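Annexin B22 (Schistosoma mansoni, PDB 4MDU) binds acidic phospholipid membranes in a calcium-dependent manner, aggregates liposomes when calcium is present, and takes part in worm reproduction and host-parasite interaction. Local coordinates at residues Tyr310-Leu315 with Arg353-Leu358; Lys24-Thr29 with Asp289-Ile294; Glu133-Leu138 with Tyr180-Leu185. All blocks are in the same frame, centred on the assembly; numbering follows the deposited sequence.

How the contacts relate
All three contacts are buried, although in contact 2 Pro291 remains partly exposed. Contacts 1 and 3 alike join two helices of one predicted annexin repeat, the fourth and the second, by aliphatic or aromatic side chains with no direct hydrogen bond across. Their centres lie about 23 Å apart on opposite sides of the chain's centre, yet a salt bridge, Arg314 NE to Glu133 OE2 at 2.7 Å, ties them, consistent with the charged central channel of annexins. Contact 2 also lacks a direct bond, and sets an N-terminal loop on a helix start through a ring, a guanidinium and a bridging water. It touches contact 1 through a probable hydrogen bond, Thr29 OG1 to Leu358 O, 2.7 Å.

Contact 1: Tyr310-Leu315 with Arg353-Leu358; sequences YALMRL and RTLCVL
Leu355 reaches from helix 349-358 to Leu312 and Met313 on helix 311-320, joining two helices of the all-helical bundle that makes up the predicted fourth annexin repeat. The contact is wholly apolar, and the backbones come nearest at Met313 and Leu355, whose CA atoms are 6.9 Å apart. Leu355 divides its two methyls between neighbouring residues. Its CD1 lies 3.8 Å from Leu312 CD2, the two branched chains meeting at a slant, while its CD2 rests 3.8 Å from Met313 CB. Leu312 extends to this meeting point because its CG stands trans to the backbone N (chi1 175°). Around Leu312, the side chains of Leu298 and Ser301 from helix 290-301 add to the packing, and those of the calcium-binding residues Met302 and Asp346 lie about 4 Å away, so this part of the core backs directly onto the metal-binding region.

A second apolar interaction lies within segment 310-315. Met313 offers Leu355 the base of its side chain, not the sulfur: with chi1 at 73° and a bend at chi3, the thioether is led off, and its methyl CE sits 4.0 Å above one face of the Tyr310 ring, displaced toward the rim.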
loop_
_atom_site.group_PDB
_atom_site.type_symbol
_atom_site.label_atom_id
_atom_site.label_comp_id
_atom_site.label_asym_id
_atom_site.label_seq_id
_atom_site.Cartn_x
_atom_site.Cartn_y
_atom_site.Cartn_z
ATOM N N TYR B 310 13.795 -6.116 -6.336
ATOM C CA TYR B 310 15.044 -6.348 -5.620
ATOM C C TYR B 310 14.863 -6.652 -4.153
ATOM O O TYR B 310 15.837 -6.965 -3.468
ATOM C CB TYR B 310 15.969 -5.148 -5.778
ATOM C CG TYR B 310 16.799 -5.203 -7.025
ATOM C CD1 TYR B 310 18.174 -5.328 -6.950
ATOM C CD2 TYR B 310 16.210 -5.147 -8.277
ATOM C CE1 TYR B 310 18.952 -5.381 -8.090
ATOM C CE2 TYR B 310 16.977 -5.208 -9.428
ATOM C CZ TYR B 310 18.351 -5.320 -9.328
ATOM O OH TYR B 310 19.135 -5.374 -10.460
ATOM N N ALA B 311 13.617 -6.592 -3.678
ATOM C CA ALA B 311 13.338 -6.715 -2.246
ATOM C C ALA B 311 13.834 -8.023 -1.630
ATOM O O ALA B 311 14.476 -8.017 -0.573
ATOM C CB ALA B 311 11.837 -6.498 -1.955
ATOM N N LEU B 312 13.555 -9.137 -2.304
ATOM C CA LEU B 312 13.934 -10.445 -1.786
ATOM C C LEU B 312 15.420 -10.547 -1.552
ATOM O O LEU B 312 15.864 -10.950 -0.469
ATOM C CB LEU B 312 13.490 -11.568 -2.734
ATOM C CG LEU B 312 13.948 -12.966 -2.313
ATOM C CD1 LEU B 312 13.429 -13.348 -0.930
ATOM C CD2 LEU B 312 13.486 -14.010 -3.354
ATOM N N MET B 313 16.199 -10.200 -2.573
ATOM C CA MET B 313 17.651 -10.274 -2.440
ATOM C C MET B 313 18.197 -9.172 -1.495
ATOM O O MET B 313 19.140 -9.421 -0.746
ATOM C CB MET B 313 18.357 -10.298 -3.822
ATOM C CG MET B 313 18.373 -8.988 -4.602
ATOM S SD MET B 313 19.305 -9.069 -6.166
ATOM C CE MET B 313 17.963 -9.315 -7.309
ATOM N N ARG B 314 17.596 -7.979 -1.508
ATOM C CA ARG B 314 18.033 -6.927 -0.576
ATOM C C ARG B 314 17.875 -7.397 0.869
ATOM O O ARG B 314 18.812 -7.331 1.667
ATOM C CB ARG B 314 17.264 -5.627 -0.791
ATOM C CG ARG B 314 17.631 -4.530 0.245
ATOM C CD ARG B 314 17.042 -3.158 -0.112
ATOM N NE ARG B 314 15.595 -3.204 -0.277
ATOM C CZ ARG B 314 14.966 -3.105 -1.446
ATOM N NH1 ARG B 314 15.651 -2.912 -2.570
ATOM N NH2 ARG B 314 13.644 -3.186 -1.492
ATOM N N LEU B 315 16.701 -7.929 1.187
ATOM C CA LEU B 315 16.425 -8.394 2.538
ATOM C C LEU B 315 17.364 -9.511 2.975
ATOM O O LEU B 315 17.949 -9.449 4.062
ATOM C CB LEU B 315 14.965 -8.807 2.676
ATOM C CG LEU B 315 14.042 -7.586 2.659
ATOM C CD1 LEU B 315 12.612 -8.016 2.524
ATOM C CD2 LEU B 315 14.251 -6.668 3.915
ATOM N N ARG B 353 20.600 -20.049 -6.320
ATOM C CA ARG B 353 21.683 -20.695 -5.600
ATOM C C ARG B 353 22.370 -19.688 -4.682
ATOM O O ARG B 353 22.666 -19.987 -3.523
ATOM C CB ARG B 353 22.678 -21.289 -6.593
ATOM C CG ARG B 353 23.726 -22.199 -5.977
ATOM C CD ARG B 353 23.147 -23.572 -5.593
ATOM N NE ARG B 353 23.464 -23.810 -4.200
ATOM C CZ ARG B 353 22.581 -24.031 -3.236
ATOM N NH1 ARG B 353 21.280 -24.126 -3.484
ATOM N NH2 ARG B 353 23.029 -24.211 -2.009
ATOM N N THR B 354 22.610 -18.490 -5.200
ATOM C CA THR B 354 23.208 -17.431 -4.392
ATOM C C THR B 354 22.353 -17.124 -3.165
ATOM O O THR B 354 22.866 -17.052 -2.059
ATOM C CB THR B 354 23.415 -16.138 -5.194
ATOM O OG1 THR B 354 24.241 -16.398 -6.340
ATOM C CG2 THR B 354 24.088 -15.082 -4.308
ATOM N N LEU B 355 21.047 -16.959 -3.357
ATOM C CA LEU B 355 20.156 -16.672 -2.232
ATOM C C LEU B 355 20.194 -17.791 -1.194
ATOM O O LEU B 355 20.192 -17.525 0.013
ATOM C CB LEU B 355 18.722 -16.461 -2.711
ATOM C CG LEU B 355 18.482 -15.344 -3.734
ATOM C CD1 LEU B 355 17.000 -15.175 -3.965
ATOM C CD2 LEU B 355 19.101 -14.012 -3.273
ATOM N N CYS B 356 20.220 -19.040 -1.662
ATOM C CA CYS B 356 20.233 -20.188 -0.752
ATOM C C CYS B 356 21.500 -20.198 0.097
ATOM O O CYS B 356 21.467 -20.550 1.275
ATOM C CB CYS B 356 20.086 -21.511 -1.539
ATOM S SG CYS B 356 18.425 -21.668 -2.252
ATOM N N VAL B 357 22.617 -19.809 -0.503
ATOM C CA VAL B 357 23.886 -19.831 0.199
ATOM C C VAL B 357 23.920 -18.733 1.270
ATOM O O VAL B 357 24.426 -18.943 2.356
ATOM C CB VAL B 357 25.045 -19.691 -0.780
ATOM C CG1 VAL B 357 26.368 -19.397 -0.052
ATOM C CG2 VAL B 357 25.153 -20.957 -1.598
ATOM N N LEU B 358 23.347 -17.577 0.960
ATOM C CA LEU B 358 23.214 -16.521 1.948
ATOM C C LEU B 358 22.540 -17.054 3.217
ATOM O O LEU B 358 22.943 -16.701 4.318
ATOM C CB LEU B 358 22.435 -15.331 1.381
ATOM C CG LEU B 358 23.123 -14.454 0.333
ATOM C CD1 LEU B 358 22.117 -13.463 -0.239
ATOM C CD2 LEU B 358 24.324 -13.713 0.925
#

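Contact 2: Lys24-Thr29 with Asp289-Ile294; sequences KHYRPT and DRPSLI
Tyr26 lays its ring obliquely against the guanidinium of Arg290, and also meets Pro291. The ring belongs to the irregular chain ahead of helix 38-48, and its two partners are the opening residues of helix 290-301, so the contact seats the N-terminal region on the start of the predicted fourth annexin repeat. The planes of ring and guanidinium are 36° apart, too far from parallel for a flat stack. One corner of the ring makes the approach: Tyr26 CE2 is 3.4 Å above the guanidinium plane, off-centre, and lies 3.5 Å from Arg290 NH1. The arginine can present this face because its chain, otherwise nearly extended, turns at chi3 (-62°) and folds the guanidinium back beside the tyrosine. On Pro291 the meeting is different, for the two side chains cross at about a right angle, with Pro291 CG 4.0 Å from Tyr26 CE1.

Beyond the rings, a water links the two segments. It is hydrogen-bonded to Tyr26 OH at 2.9 Å and accepts a hydrogen bond from Arg290 N at 3.0 Å, a backbone N-H in the first turn of the helix.

The guanidinium is also held from outside. NH1 forms a salt bridge with Asp323 and a hydrogen bond to His17 O, NE bonds to Tyr286 O, and the group makes a cation-pi interaction with Tyr286.

Polar and aromatic chemistry thus shares one buried site: Asp323 would offset the positive charge, the surrounding carbonyls fix the rotation of the guanidinium, and the CE2 corner of Tyr26 lies over one face of it, while the water accepts the N-H of Arg290 at the helix start and is itself bonded to the Tyr26 hydroxyl.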
loop_
_atom_site.group_PDB
_atom_site.type_symbol
_atom_site.label_atom_id
_atom_site.label_comp_id
_atom_site.label_asym_id
_atom_site.label_seq_id
_atom_site.Cartn_x
_atom_site.Cartn_y
_atom_site.Cartn_z
ATOM N N LYS B 24 18.716 -10.939 24.380
ATOM C CA LYS B 24 19.367 -12.075 23.732
ATOM C C LYS B 24 19.895 -11.653 22.357
ATOM O O LYS B 24 19.265 -10.866 21.671
ATOM C CB LYS B 24 18.364 -13.225 23.597
ATOM C CG LYS B 24 18.947 -14.514 23.074
ATOM N N HIS B 25 21.059 -12.155 21.965
ATOM C CA HIS B 25 21.582 -11.891 20.619
ATOM C C HIS B 25 20.640 -12.412 19.536
ATOM O O HIS B 25 20.112 -13.524 19.645
ATOM C CB HIS B 25 22.917 -12.605 20.402
ATOM C CG HIS B 25 24.103 -11.874 20.933
ATOM N ND1 HIS B 25 24.604 -12.089 22.200
ATOM C CD2 HIS B 25 24.911 -10.951 20.360
ATOM C CE1 HIS B 25 25.659 -11.318 22.390
ATOM N NE2 HIS B 25 25.869 -10.618 21.288
ATOM N N TYR B 26 20.451 -11.627 18.478
ATOM C CA TYR B 26 19.818 -12.155 17.271
ATOM C C TYR B 26 20.826 -13.045 16.565
ATOM O O TYR B 26 22.027 -12.874 16.741
ATOM C CB TYR B 26 19.352 -11.038 16.337
ATOM C CG TYR B 26 18.020 -10.434 16.710
ATOM C CD1 TYR B 26 16.846 -11.205 16.688
ATOM C CD2 TYR B 26 17.928 -9.099 17.089
ATOM C CE1 TYR B 26 15.620 -10.643 17.022
ATOM C CE2 TYR B 26 16.712 -8.531 17.427
ATOM C CZ TYR B 26 15.563 -9.303 17.390
ATOM O OH TYR B 26 14.361 -8.725 17.726
ATOM N N ARG B 27 20.339 -14.010 15.788
ATOM C CA ARG B 27 21.227 -14.959 15.137
ATOM C C ARG B 27 21.262 -14.712 13.642
ATOM O O ARG B 27 20.226 -14.780 12.974
ATOM C CB ARG B 27 20.784 -16.403 15.422
ATOM C CG ARG B 27 20.684 -16.722 16.900
ATOM C CD ARG B 27 19.454 -17.552 17.210
ATOM N NE ARG B 27 19.620 -18.922 16.771
ATOM C CZ ARG B 27 18.672 -19.638 16.173
ATOM N NH1 ARG B 27 17.474 -19.115 15.930
ATOM N NH2 ARG B 27 18.929 -20.879 15.806
ATOM N N PRO B 28 22.458 -14.426 13.111
ATOM C CA PRO B 28 22.644 -14.214 11.671
ATOM C C PRO B 28 22.990 -15.511 10.947
ATOM O O PRO B 28 23.394 -16.484 11.598
ATOM C CB PRO B 28 23.844 -13.262 11.620
ATOM C CG PRO B 28 24.659 -13.663 12.813
ATOM C CD PRO B 28 23.690 -14.155 13.872
ATOM N N THR B 29 22.858 -15.537 9.622
ATOM C CA THR B 29 23.366 -16.692 8.870
ATOM C C THR B 29 24.808 -16.463 8.410
ATOM O O THR B 29 25.485 -17.397 7.976
ATOM C CB THR B 29 22.509 -17.003 7.642
ATOM O OG1 THR B 29 22.441 -15.838 6.810
ATOM C CG2 THR B 29 21.099 -17.423 8.073
ATOM N N ASP B 289 8.667 -7.134 17.381
ATOM C CA ASP B 289 8.196 -8.341 16.705
ATOM C C ASP B 289 8.969 -8.556 15.406
ATOM O O ASP B 289 8.396 -8.903 14.372
ATOM C CB ASP B 289 6.691 -8.214 16.441
ATOM C CG ASP B 289 6.044 -9.528 15.960
ATOM O OD1 ASP B 289 6.583 -10.621 16.254
ATOM O OD2 ASP B 289 4.986 -9.453 15.293
ATOM N N ARG B 290 10.282 -8.353 15.470
ATOM C CA ARG B 290 11.077 -8.243 14.252
ATOM C C ARG B 290 11.114 -9.501 13.389
ATOM O O ARG B 290 10.918 -9.412 12.175
ATOM C CB ARG B 290 12.506 -7.774 14.544
ATOM C CG ARG B 290 13.182 -7.219 13.279
ATOM C CD ARG B 290 14.672 -7.096 13.431
ATOM N NE ARG B 290 15.001 -6.172 14.497
ATOM C CZ ARG B 290 16.227 -5.995 14.963
ATOM N NH1 ARG B 290 17.240 -6.682 14.446
ATOM N NH2 ARG B 290 16.439 -5.129 15.947
ATOM N N PRO B 291 11.399 -10.672 13.995
ATOM C CA PRO B 291 11.468 -11.861 13.130
ATOM C C PRO B 291 10.215 -12.055 12.290
ATOM O O PRO B 291 10.338 -12.347 11.098
ATOM C CB PRO B 291 11.652 -13.007 14.129
ATOM C CG PRO B 291 12.486 -12.355 15.228
ATOM C CD PRO B 291 11.876 -10.965 15.362
ATOM N N SER B 292 9.037 -11.881 12.890
ATOM C CA SER B 292 7.787 -12.043 12.163
ATOM C C SER B 292 7.621 -10.980 11.099
ATOM O O SER B 292 7.221 -11.282 9.983
ATOM C CB SER B 292 6.585 -11.983 13.106
ATOM O OG SER B 292 6.626 -13.038 14.030
ATOM N N LEU B 293 7.905 -9.731 11.469
ATOM C CA LEU B 293 7.794 -8.595 10.552
ATOM C C LEU B 293 8.585 -8.799 9.269
ATOM O O LEU B 293 8.077 -8.571 8.180
ATOM C CB LEU B 293 8.281 -7.289 11.206
ATOM C CG LEU B 293 8.467 -6.127 10.201
ATOM C CD1 LEU B 293 7.144 -5.540 9.760
ATOM C CD2 LEU B 293 9.340 -5.024 10.799
ATOM N N ILE B 294 9.844 -9.198 9.396
ATOM C CA ILE B 294 10.664 -9.365 8.210
ATOM C C ILE B 294 10.318 -10.693 7.490
ATOM O O ILE B 294 10.472 -10.806 6.278
ATOM C CB ILE B 294 12.161 -9.221 8.524
ATOM C CG1 ILE B 294 12.409 -7.881 9.223
ATOM C CG2 ILE B 294 12.994 -9.269 7.242
ATOM C CD1 ILE B 294 13.853 -7.651 9.588
HETATM O O HOH W 1 11.563 -8.207 18.138
#

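Contact 3: Glu133-Leu138 with Tyr180-Leu185; sequences EIFTTL and YALLSL
This is a buried helix-to-helix contact in which Phe135, on helix 128-136, packs on Leu182 and Leu185 of helix 177-187, inside the all-helical bundle of the predicted second annexin repeat. The evidence is apolar contact without any direct hydrogen bond between the segments; CA atoms come closest at Phe135 and Leu185, 6.6 Å apart.

Phe135 uses two parts of its side chain. The ring meets Leu182 at its edge: CD1 of the leucine lies near the ring plane, 4.0 Å from Phe135 CD2, and the two side chains stand roughly perpendicular. With CG trans to the carbonyl carbon (chi1 -70°), the ring is directed across to the other helix. Further back, Leu185 CD1 settles against the root of the side chain, 3.9 Å from Phe135 CB, and also reaches the backbone, 4.2 Å from Thr136 N. Met170 touches Phe135 from a loop, and Leu279 of helix 274-288 packs on Leu182. The side chain of Asp128, a calcium-binding residue, is about 4 Å from that of Leu182, which places this packing just behind a metal-binding region.

Several polar groups of both segments are satisfied locally. Just after Phe135, Thr137 gives two bonds to Ile134 O, one from OG1 at 2.7 Å and one from the backbone N. On the other helix Ser184 OG turns back to its own backbone, to Ala181 O, which also takes the N-H of Leu185.

A water spans the two segments beside the apolar patch, donating to Leu185 O at 2.9 Å and, weakly, to Leu138 O at 3.4 Å.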
loop_
_atom_site.group_PDB
_atom_site.type_symbol
_atom_site.label_atom_id
_atom_site.label_comp_id
_atom_site.label_asym_id
_atom_site.label_seq_id
_atom_site.Cartn_x
_atom_site.Cartn_y
_atom_site.Cartn_z
ATOM N N GLU B 133 10.607 -0.012 4.030
ATOM C CA GLU B 133 11.424 -1.202 4.276
ATOM C C GLU B 133 12.879 -0.868 4.618
ATOM O O GLU B 133 13.472 -1.422 5.553
ATOM C CB GLU B 133 11.384 -2.143 3.050
ATOM C CG GLU B 133 12.285 -3.371 3.214
ATOM C CD GLU B 133 13.056 -3.719 1.949
ATOM O OE1 GLU B 133 12.416 -3.863 0.893
ATOM O OE2 GLU B 133 14.299 -3.844 2.013
ATOM N N ILE B 134 13.460 0.026 3.835
ATOM C CA ILE B 134 14.851 0.410 4.013
ATOM C C ILE B 134 15.070 1.358 5.208
ATOM O O ILE B 134 15.875 1.065 6.097
ATOM C CB ILE B 134 15.409 1.040 2.715
ATOM C CG1 ILE B 134 15.529 -0.041 1.629
ATOM C CG2 ILE B 134 16.760 1.696 2.985
ATOM C CD1 ILE B 134 16.152 0.457 0.351
ATOM N N PHE B 135 14.342 2.471 5.250
ATOM C CA PHE B 135 14.552 3.447 6.326
ATOM C C PHE B 135 14.313 2.861 7.703
ATOM O O PHE B 135 15.061 3.137 8.645
ATOM C CB PHE B 135 13.681 4.682 6.125
ATOM C CG PHE B 135 14.111 5.523 4.970
ATOM C CD1 PHE B 135 15.449 5.592 4.619
ATOM C CD2 PHE B 135 13.187 6.227 4.221
ATOM C CE1 PHE B 135 15.865 6.369 3.538
ATOM C CE2 PHE B 135 13.591 7.009 3.140
ATOM C CZ PHE B 135 14.928 7.074 2.795
ATOM N N THR B 136 13.262 2.057 7.826
ATOM C CA THR B 136 12.995 1.349 9.074
ATOM C C THR B 136 14.249 0.680 9.631
ATOM O O THR B 136 14.481 0.696 10.841
ATOM C CB THR B 136 11.896 0.290 8.882
ATOM O OG1 THR B 136 10.632 0.952 8.763
ATOM C CG2 THR B 136 11.848 -0.642 10.052
ATOM N N THR B 137 15.070 0.119 8.744
ATOM C CA THR B 137 16.197 -0.705 9.175
ATOM C C THR B 137 17.522 0.042 9.364
ATOM O O THR B 137 18.552 -0.582 9.620
ATOM C CB THR B 137 16.446 -1.863 8.188
ATOM O OG1 THR B 137 16.931 -1.322 6.952
ATOM C CG2 THR B 137 15.157 -2.624 7.932
ATOM N N LEU B 138 17.515 1.366 9.257
ATOM C CA LEU B 138 18.768 2.108 9.397
ATOM C C LEU B 138 18.790 2.949 10.658
ATOM O O LEU B 138 17.894 3.771 10.882
ATOM C CB LEU B 138 19.015 3.013 8.184
ATOM C CG LEU B 138 19.162 2.299 6.835
ATOM C CD1 LEU B 138 19.115 3.304 5.691
ATOM C CD2 LEU B 138 20.452 1.476 6.795
ATOM N N TYR B 180 6.224 13.383 6.685
ATOM C CA TYR B 180 6.914 14.018 7.787
ATOM C C TYR B 180 7.649 12.956 8.603
ATOM O O TYR B 180 8.834 13.125 8.929
ATOM C CB TYR B 180 5.928 14.807 8.649
ATOM C CG TYR B 180 6.578 15.487 9.834
ATOM C CD1 TYR B 180 6.821 14.781 11.009
ATOM C CD2 TYR B 180 6.960 16.825 9.780
ATOM C CE1 TYR B 180 7.423 15.383 12.099
ATOM C CE2 TYR B 180 7.561 17.449 10.879
ATOM C CZ TYR B 180 7.789 16.718 12.037
ATOM O OH TYR B 180 8.384 17.299 13.142
ATOM N N ALA B 181 6.965 11.853 8.910
ATOM C CA ALA B 181 7.590 10.768 9.676
ATOM C C ALA B 181 8.757 10.179 8.910
ATOM O O ALA B 181 9.815 9.902 9.481
ATOM C CB ALA B 181 6.573 9.672 10.027
ATOM N N LEU B 182 8.566 9.993 7.607
ATOM C CA LEU B 182 9.629 9.475 6.746
ATOM C C LEU B 182 10.871 10.355 6.867
ATOM O O LEU B 182 11.974 9.857 7.095
ATOM C CB LEU B 182 9.152 9.430 5.293
ATOM C CG LEU B 182 9.587 8.251 4.421
ATOM C CD1 LEU B 182 9.357 6.959 5.150
ATOM C CD2 LEU B 182 8.827 8.258 3.078
ATOM N N LEU B 183 10.674 11.666 6.725
ATOM C CA LEU B 183 11.749 12.657 6.889
ATOM C C LEU B 183 12.436 12.613 8.251
ATOM O O LEU B 183 13.636 12.864 8.346
ATOM C CB LEU B 183 11.225 14.077 6.657
ATOM C CG LEU B 183 11.443 14.735 5.292
ATOM C CD1 LEU B 183 12.536 14.028 4.490
ATOM C CD2 LEU B 183 10.138 14.779 4.519
ATOM N N SER B 184 11.681 12.322 9.306
ATOM C CA SER B 184 12.284 12.252 10.637
ATOM C C SER B 184 13.275 11.096 10.739
ATOM O O SER B 184 14.325 11.235 11.361
ATOM C CB SER B 184 11.225 12.148 11.740
ATOM O OG SER B 184 10.696 10.839 11.830
ATOM N N LEU B 185 12.956 9.959 10.120
ATOM C CA LEU B 185 13.931 8.882 10.072
ATOM C C LEU B 185 15.190 9.324 9.327
ATOM O O LEU B 185 16.314 9.065 9.763
ATOM C CB LEU B 185 13.356 7.609 9.415
ATOM C CG LEU B 185 12.195 6.910 10.125
ATOM C CD1 LEU B 185 11.789 5.637 9.380
ATOM C CD2 LEU B 185 12.541 6.602 11.594
HETATM O O HOH W 2 17.897 7.135 11.168
#